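Local coordinates for hypothetical membrane protein (Corynebacterium glutamicum, PDB 6JS9) that is the N-terminal domain of HtaA, binds heme and probably takes part in passing it along the corynebacterial heme uptake machinery, at residues G165-E168 with T169-L173; F17-S20 with F21-I25. All coordinates share one frame; numbering follows the deposited sequence.

Contact 1. Residues G165-E168 with T169-L173; sequences GFYE and TGEAL. With HEM (protoporphyrin IX containing Fe), chain C.
Glu171 reaches back over the turn to Glu168 and Tyr167, and its carboxylate bonds back across the turn. Glu171 OE1 accepts the backbone N-H of Glu168, 2.9 Å from Glu168 N; the bond is nearly straight (164°), arrives on the anti side of the carboxylate and is tilted out of its plane. An extended chain, with CG anti to the backbone N (chi1 -154°), carries the carboxylate that far. The return bond is backbone only, Glu171 N to Glu168 O at 3.1 Å, and it closes a type II beta turn with Thr169 and Gly170 at its corners; Gly170 takes the positive phi of the third position. Glu168 CB lies 3.8 Å from Glu171 OE1, with Glu168 CG also beside that oxygen, before the chain bends at chi2 and its end leads away.

The other oxygen, Glu171 OE2, lies 3.4 Å from Tyr167 CD1. The carboxylate stands steeply to the ring, the two planes 75° apart. OE2 also makes a salt bridge to Arg18, which in turn touches Tyr167.

At the far end of its ring Tyr167 donates a hydrogen bond from OH to O1A of a heme propionate at 2.5 Å, with O1A near the ring plane. Phe166 lays one ring face flat on the porphyrin, with NA of the heme 3.3 Å above the ring centre and Phe166 CZ 3.4 Å from the iron. Phe112 packs edge-to-face with the same ring.

Glu171 thus serves as a second-shell residue: both its oxygens are engaged, and its grip on the turn probably helps position the tyrosine that holds the propionate.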
loop_
_atom_site.group_PDB
_atom_site.type_symbol
_atom_site.label_atom_id
_atom_site.label_comp_id
_atom_site.label_asym_id
_atom_site.label_seq_id
_atom_site.Cartn_x
_atom_site.Cartn_y
_atom_site.Cartn_z
ATOM N N GLY A 165 7.256 -11.996 8.284
ATOM C CA GLY A 165 7.301 -13.364 7.804
ATOM C C GLY A 165 6.080 -14.191 8.122
ATOM O O GLY A 165 6.132 -15.418 7.999
ATOM N N PHE A 166 4.982 -13.559 8.549
ATOM C CA PHE A 166 3.757 -14.288 8.860
ATOM C C PHE A 166 3.005 -14.697 7.601
ATOM O O PHE A 166 2.375 -15.762 7.577
ATOM C CB PHE A 166 2.852 -13.437 9.764
ATOM C CG PHE A 166 3.411 -13.222 11.156
ATOM C CD1 PHE A 166 4.393 -12.262 11.390
ATOM C CD2 PHE A 166 2.958 -13.984 12.227
ATOM C CE1 PHE A 166 4.911 -12.065 12.674
ATOM C CE2 PHE A 166 3.472 -13.795 13.507
ATOM C CZ PHE A 166 4.448 -12.837 13.733
ATOM N N TYR A 167 3.054 -13.873 6.559
ATOM C CA TYR A 167 2.527 -14.235 5.256
ATOM C C TYR A 167 3.599 -14.937 4.438
ATOM O O TYR A 167 4.792 -14.681 4.604
ATOM C CB TYR A 167 2.061 -12.995 4.495
ATOM C CG TYR A 167 0.987 -12.183 5.183
ATOM C CD1 TYR A 167 -0.168 -12.787 5.694
ATOM C CD2 TYR A 167 1.123 -10.810 5.326
ATOM C CE1 TYR A 167 -1.154 -12.033 6.312
ATOM C CE2 TYR A 167 0.144 -10.052 5.949
ATOM C CZ TYR A 167 -0.995 -10.661 6.435
ATOM O OH TYR A 167 -1.975 -9.881 7.041
ATOM N N GLU A 168 3.159 -15.815 3.539
ATOM C CA GLU A 168 4.049 -16.445 2.574
ATOM C C GLU A 168 4.146 -15.579 1.322
ATOM O O GLU A 168 3.202 -14.866 0.964
ATOM C CB GLU A 168 3.547 -17.837 2.191
ATOM C CG GLU A 168 3.237 -18.748 3.371
ATOM C CD GLU A 168 4.472 -19.093 4.197
ATOM O OE1 GLU A 168 5.495 -19.499 3.600
ATOM O OE2 GLU A 168 4.418 -18.953 5.444
ATOM N N THR A 169 5.296 -15.652 0.653
ATOM C CA THR A 169 5.439 -14.997 -0.641
ATOM C C THR A 169 4.291 -15.390 -1.566
ATOM O O THR A 169 3.896 -16.559 -1.634
ATOM C CB THR A 169 6.776 -15.368 -1.289
ATOM O OG1 THR A 169 7.852 -14.930 -0.455
ATOM C CG2 THR A 169 6.907 -14.702 -2.663
ATOM N N GLY A 170 3.753 -14.400 -2.274
ATOM C CA GLY A 170 2.685 -14.645 -3.213
ATOM C C GLY A 170 1.310 -14.689 -2.597
ATOM O O GLY A 170 0.335 -14.940 -3.319
ATOM N N GLU A 171 1.192 -14.433 -1.293
ATOM C CA GLU A 171 -0.110 -14.487 -0.650
ATOM C C GLU A 171 -1.018 -13.385 -1.172
ATOM O O GLU A 171 -0.577 -12.264 -1.443
ATOM C CB GLU A 171 0.029 -14.368 0.862
ATOM C CG GLU A 171 -1.130 -15.019 1.577
ATOM C CD GLU A 171 -0.771 -15.518 2.964
ATOM O OE1 GLU A 171 0.324 -16.100 3.153
ATOM O OE2 GLU A 171 -1.600 -15.322 3.870
ATOM N N ALA A 172 -2.298 -13.717 -1.321
ATOM C CA ALA A 172 -3.269 -12.729 -1.760
ATOM C C ALA A 172 -3.457 -11.665 -0.689
ATOM O O ALA A 172 -3.453 -11.956 0.513
ATOM C CB ALA A 172 -4.606 -13.395 -2.080
ATOM N N LEU A 173 -3.592 -10.427 -1.130
ATOM C CA LEU A 173 -3.914 -9.310 -0.265
ATOM C C LEU A 173 -5.293 -8.805 -0.676
ATOM O O LEU A 173 -6.003 -9.471 -1.435
ATOM C CB LEU A 173 -2.818 -8.241 -0.354
ATOM C CG LEU A 173 -1.381 -8.651 -0.001
ATOM C CD1 LEU A 173 -0.415 -7.508 -0.356
ATOM C CD2 LEU A 173 -1.218 -9.092 1.490
HETATM C CHA HEM C . -0.194 -12.519 13.212
HETATM C CHB HEM C . 3.018 -9.117 11.901
HETATM C CHC HEM C . 4.763 -8.850 16.438
HETATM C CHD HEM C . 1.870 -12.566 17.635
HETATM C C1A HEM C . 0.505 -11.597 12.454
HETATM C C2A HEM C . 0.267 -11.266 11.064
HETATM C C3A HEM C . 1.140 -10.326 10.688
HETATM C C4A HEM C . 1.975 -10.022 11.842
HETATM C CMA HEM C . 1.226 -9.699 9.269
HETATM C CAA HEM C . -0.833 -11.899 10.201
HETATM C CBA HEM C . -2.187 -11.325 10.614
HETATM C CGA HEM C . -3.235 -11.859 9.679
HETATM O O1A HEM C . -3.433 -11.252 8.587
HETATM O O2A HEM C . -3.856 -12.897 10.035
HETATM C C1B HEM C . 3.768 -8.763 13.004
HETATM C C2B HEM C . 4.857 -7.795 12.992
HETATM C C3B HEM C . 5.349 -7.711 14.248
HETATM C C4B HEM C . 4.576 -8.623 15.089
HETATM C CMB HEM C . 5.296 -7.037 11.705
HETATM C CAB HEM C . 6.499 -6.842 14.838
HETATM C CBB HEM C . 7.241 -5.973 14.138
HETATM C C1C HEM C . 4.148 -9.849 17.176
HETATM C C2C HEM C . 4.361 -10.137 18.579
HETATM C C3C HEM C . 3.560 -11.166 18.914
HETATM C C4C HEM C . 2.805 -11.551 17.731
HETATM C CMC HEM C . 5.362 -9.345 19.444
HETATM C CAC HEM C . 3.398 -11.874 20.286
HETATM C CBC HEM C . 4.101 -11.560 21.372
HETATM C C1D HEM C . 1.044 -12.872 16.564
HETATM C C2D HEM C . -0.019 -13.872 16.540
HETATM C C3D HEM C . -0.585 -13.858 15.316
HETATM C C4D HEM C . 0.094 -12.854 14.523
HETATM C CMD HEM C . -0.435 -14.786 17.718
HETATM C CAD HEM C . -1.768 -14.715 14.801
HETATM C CBD HEM C . -3.027 -13.917 15.163
HETATM C CGD HEM C . -4.297 -14.597 14.706
HETATM O O1D HEM C . -5.366 -14.239 15.255
HETATM O O2D HEM C . -4.261 -15.490 13.814
HETATM N NA HEM C . 1.549 -10.812 12.890
HETATM N NB HEM C . 3.636 -9.245 14.299
HETATM N NC HEM C . 3.184 -10.716 16.706
HETATM N ND HEM C . 1.067 -12.277 15.311
HETATM FE FE HEM C . 2.142 -10.549 14.878
#

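Contact 2. Residues F17-S20 with F21-I25; sequences FRQS and FRNYI. With HEM (protoporphyrin IX containing Fe), chain C.
The first turns of helix 19-26 form one wall of the heme pocket, with Arg18 at the N-cap and Tyr24 supplying the axial ligand. Arg22 N and Asn23 N bond to Arg18 O and Gln19 O one turn back, and Tyr24 N reaches Ser20 O at 2.8 Å.

Ser20 OG sits between two partners. Ser20 OG donates to O1A of a heme propionate at 2.5 Å, very short, and accepts a bond from Arg18 NE at 2.8 Å, almost in the guanidinium plane. Its place between the backbone N and the carbonyl carbon (chi1 72°) turns OG to the propionate. The arginine and the helix start would both be expected to favour a negative charge on this propionate, while Arg18 NH1 goes on to a salt bridge with Glu171.

A single helical turn therefore presents propionate and iron ligands together. Tyr24 swings out with CG anti to the backbone N (chi1 162°), turns one ring face to the porphyrin, with C1A of the heme off toward the ring's rim, and binds iron through Tyr24 OH, 2.3 Å from FE of the heme. His77 hydrogen-bonds to that same OH as a second-shell partner.

Beside the heme methyl CMA, Phe17 turns its edge to the face of Phe21 in an offset T-shaped pair, ring centroids 5.5 Å apart and planes at 89°. Phe21 CD1 meets the heme methyl CMA at 3.6 Å, and Phe163 packs on both phenylalanines. On the helix flank the guanidinium of Arg22 lays a face over Gln19 CA, 3.3 Å from Arg22 NH1, and Arg22 NH1 makes a salt bridge to Asp174.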
loop_
_atom_site.group_PDB
_atom_site.type_symbol
_atom_site.label_atom_id
_atom_site.label_comp_id
_atom_site.label_asym_id
_atom_site.label_seq_id
_atom_site.Cartn_x
_atom_site.Cartn_y
_atom_site.Cartn_z
ATOM N N PHE A 17 -4.600 -2.661 2.159
ATOM C CA PHE A 17 -3.559 -3.683 2.319
ATOM C C PHE A 17 -4.162 -5.083 2.420
ATOM O O PHE A 17 -4.122 -5.848 1.447
ATOM C CB PHE A 17 -2.666 -3.379 3.533
ATOM C CG PHE A 17 -1.595 -4.413 3.781
ATOM C CD1 PHE A 17 -0.656 -4.711 2.803
ATOM C CD2 PHE A 17 -1.516 -5.073 5.001
ATOM C CE1 PHE A 17 0.344 -5.672 3.023
ATOM C CE2 PHE A 17 -0.515 -6.021 5.238
ATOM C CZ PHE A 17 0.423 -6.314 4.235
ATOM N N ARG A 18 -4.727 -5.433 3.577
ATOM C CA ARG A 18 -5.278 -6.777 3.768
ATOM C C ARG A 18 -6.224 -6.775 4.958
ATOM O O ARG A 18 -5.808 -6.455 6.077
ATOM C CB ARG A 18 -4.167 -7.800 3.974
ATOM C CG ARG A 18 -4.708 -9.148 4.366
ATOM C CD ARG A 18 -3.855 -10.276 3.862
ATOM N NE ARG A 18 -4.231 -11.502 4.549
ATOM C CZ ARG A 18 -3.833 -12.713 4.197
ATOM N NH1 ARG A 18 -3.041 -12.870 3.146
ATOM N NH2 ARG A 18 -4.228 -13.765 4.907
ATOM N N GLN A 19 -7.484 -7.157 4.732
ATOM C CA GLN A 19 -8.481 -7.004 5.786
ATOM C C GLN A 19 -8.097 -7.781 7.044
ATOM O O GLN A 19 -8.308 -7.297 8.162
ATOM C CB GLN A 19 -9.861 -7.442 5.300
ATOM C CG GLN A 19 -10.962 -7.045 6.274
ATOM C CD GLN A 19 -12.332 -7.446 5.798
ATOM O OE1 GLN A 19 -12.484 -8.430 5.076
ATOM N NE2 GLN A 19 -13.343 -6.682 6.190
ATOM N N SER A 20 -7.538 -8.982 6.890
ATOM C CA SER A 20 -7.168 -9.756 8.075
ATOM C C SER A 20 -6.099 -9.047 8.894
ATOM O O SER A 20 -6.064 -9.184 10.123
ATOM C CB SER A 20 -6.685 -11.152 7.682
ATOM O OG SER A 20 -5.404 -11.094 7.076
ATOM N N PHE A 21 -5.216 -8.292 8.239
ATOM C CA PHE A 21 -4.243 -7.513 8.992
ATOM C C PHE A 21 -4.912 -6.363 9.736
ATOM O O PHE A 21 -4.618 -6.124 10.915
ATOM C CB PHE A 21 -3.145 -6.989 8.073
ATOM C CG PHE A 21 -2.030 -6.324 8.811
ATOM C CD1 PHE A 21 -1.204 -7.069 9.648
ATOM C CD2 PHE A 21 -1.806 -4.964 8.687
ATOM C CE1 PHE A 21 -0.175 -6.468 10.330
ATOM C CE2 PHE A 21 -0.774 -4.359 9.372
ATOM C CZ PHE A 21 0.041 -5.113 10.198
ATOM N N ARG A 22 -5.810 -5.628 9.066
ATOM C CA ARG A 22 -6.530 -4.557 9.756
ATOM C C ARG A 22 -7.299 -5.101 10.952
ATOM O O ARG A 22 -7.362 -4.452 12.004
ATOM C CB ARG A 22 -7.486 -3.827 8.800
ATOM C CG ARG A 22 -6.807 -3.211 7.573
ATOM C CD ARG A 22 -7.669 -2.141 6.889
ATOM N NE ARG A 22 -9.019 -2.593 6.562
ATOM C CZ ARG A 22 -9.316 -3.386 5.537
ATOM N NH1 ARG A 22 -8.354 -3.829 4.739
ATOM N NH2 ARG A 22 -10.569 -3.745 5.320
ATOM N N ASN A 23 -7.904 -6.288 10.800
ATOM C CA ASN A 23 -8.635 -6.905 11.898
ATOM C C ASN A 23 -7.679 -7.350 12.993
ATOM O O ASN A 23 -7.944 -7.140 14.183
ATOM C CB ASN A 23 -9.439 -8.104 11.394
ATOM C CG ASN A 23 -10.684 -7.707 10.615
ATOM O OD1 ASN A 23 -11.159 -6.572 10.689
ATOM N ND2 ASN A 23 -11.232 -8.662 9.879
ATOM N N TYR A 24 -6.574 -7.984 12.600
ATOM C CA TYR A 24 -5.526 -8.358 13.538
ATOM C C TYR A 24 -5.112 -7.165 14.400
ATOM O O TYR A 24 -5.050 -7.269 15.632
ATOM C CB TYR A 24 -4.345 -8.938 12.751
ATOM C CG TYR A 24 -3.048 -8.981 13.511
ATOM C CD1 TYR A 24 -2.864 -9.867 14.574
ATOM C CD2 TYR A 24 -2.002 -8.141 13.164
ATOM C CE1 TYR A 24 -1.675 -9.898 15.263
ATOM C CE2 TYR A 24 -0.808 -8.171 13.840
ATOM C CZ TYR A 24 -0.648 -9.049 14.897
ATOM O OH TYR A 24 0.542 -9.067 15.586
ATOM N N ILE A 25 -4.899 -6.003 13.764
ATOM C CA ILE A 25 -4.466 -4.792 14.465
ATOM C C ILE A 25 -5.575 -4.253 15.363
ATOM O O ILE A 25 -5.335 -3.883 16.519
ATOM C CB ILE A 25 -4.012 -3.717 13.452
ATOM C CG1 ILE A 25 -2.656 -4.062 12.821
ATOM C CG2 ILE A 25 -4.025 -2.293 14.088
ATOM C CD1 ILE A 25 -1.544 -4.325 13.812
HETATM C CHA HEM C . -0.194 -12.519 13.212
HETATM C CHB HEM C . 3.018 -9.117 11.901
HETATM C CHC HEM C . 4.763 -8.850 16.438
HETATM C CHD HEM C . 1.870 -12.566 17.635
HETATM C C1A HEM C . 0.505 -11.597 12.454
HETATM C C2A HEM C . 0.267 -11.266 11.064
HETATM C C3A HEM C . 1.140 -10.326 10.688
HETATM C C4A HEM C . 1.975 -10.022 11.842
HETATM C CMA HEM C . 1.226 -9.699 9.269
HETATM C CAA HEM C . -0.833 -11.899 10.201
HETATM C CBA HEM C . -2.187 -11.325 10.614
HETATM C CGA HEM C . -3.235 -11.859 9.679
HETATM O O1A HEM C . -3.433 -11.252 8.587
HETATM O O2A HEM C . -3.856 -12.897 10.035
HETATM C C1B HEM C . 3.768 -8.763 13.004
HETATM C C2B HEM C . 4.857 -7.795 12.992
HETATM C C3B HEM C . 5.349 -7.711 14.248
HETATM C C4B HEM C . 4.576 -8.623 15.089
HETATM C CMB HEM C . 5.296 -7.037 11.705
HETATM C CAB HEM C . 6.499 -6.842 14.838
HETATM C CBB HEM C . 7.241 -5.973 14.138
HETATM C C1C HEM C . 4.148 -9.849 17.176
HETATM C C2C HEM C . 4.361 -10.137 18.579
HETATM C C3C HEM C . 3.560 -11.166 18.914
HETATM C C4C HEM C . 2.805 -11.551 17.731
HETATM C CMC HEM C . 5.362 -9.345 19.444
HETATM C CAC HEM C . 3.398 -11.874 20.286
HETATM C CBC HEM C . 4.101 -11.560 21.372
HETATM C C1D HEM C . 1.044 -12.872 16.564
HETATM C C2D HEM C . -0.019 -13.872 16.540
HETATM C C3D HEM C . -0.585 -13.858 15.316
HETATM C C4D HEM C . 0.094 -12.854 14.523
HETATM C CMD HEM C . -0.435 -14.786 17.718
HETATM C CAD HEM C . -1.768 -14.715 14.801
HETATM C CBD HEM C . -3.027 -13.917 15.163
HETATM C CGD HEM C . -4.297 -14.597 14.706
HETATM O O1D HEM C . -5.366 -14.239 15.255
HETATM O O2D HEM C . -4.261 -15.490 13.814
HETATM N NA HEM C . 1.549 -10.812 12.890
HETATM N NB HEM C . 3.636 -9.245 14.299
HETATM N NC HEM C . 3.184 -10.716 16.706
HETATM N ND HEM C . 1.067 -12.277 15.311
HETATM FE FE HEM C . 2.142 -10.549 14.878
#

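Contacts 1 and 2 approach one heme from two parts of the chain, the loop before strand 177-183 and helix 19-26, their centres about 13 Å apart. Tyr167 and Ser20 both donate to the same propionate oxygen, O1A of the heme, while Phe166 and Tyr24 take the two faces of the porphyrin. Arg18 bridges the contacts directly: Arg18 NH1 is 2.9 Å from Glu171 OE2 in a salt bridge. Nearby, Tyr167 OH packs 3.3 Å from Phe21 CB, and Leu173 CB rests 3.3 Å from Phe17 O. Loop and helix are thus joined by charge and packing beside the propionate they share.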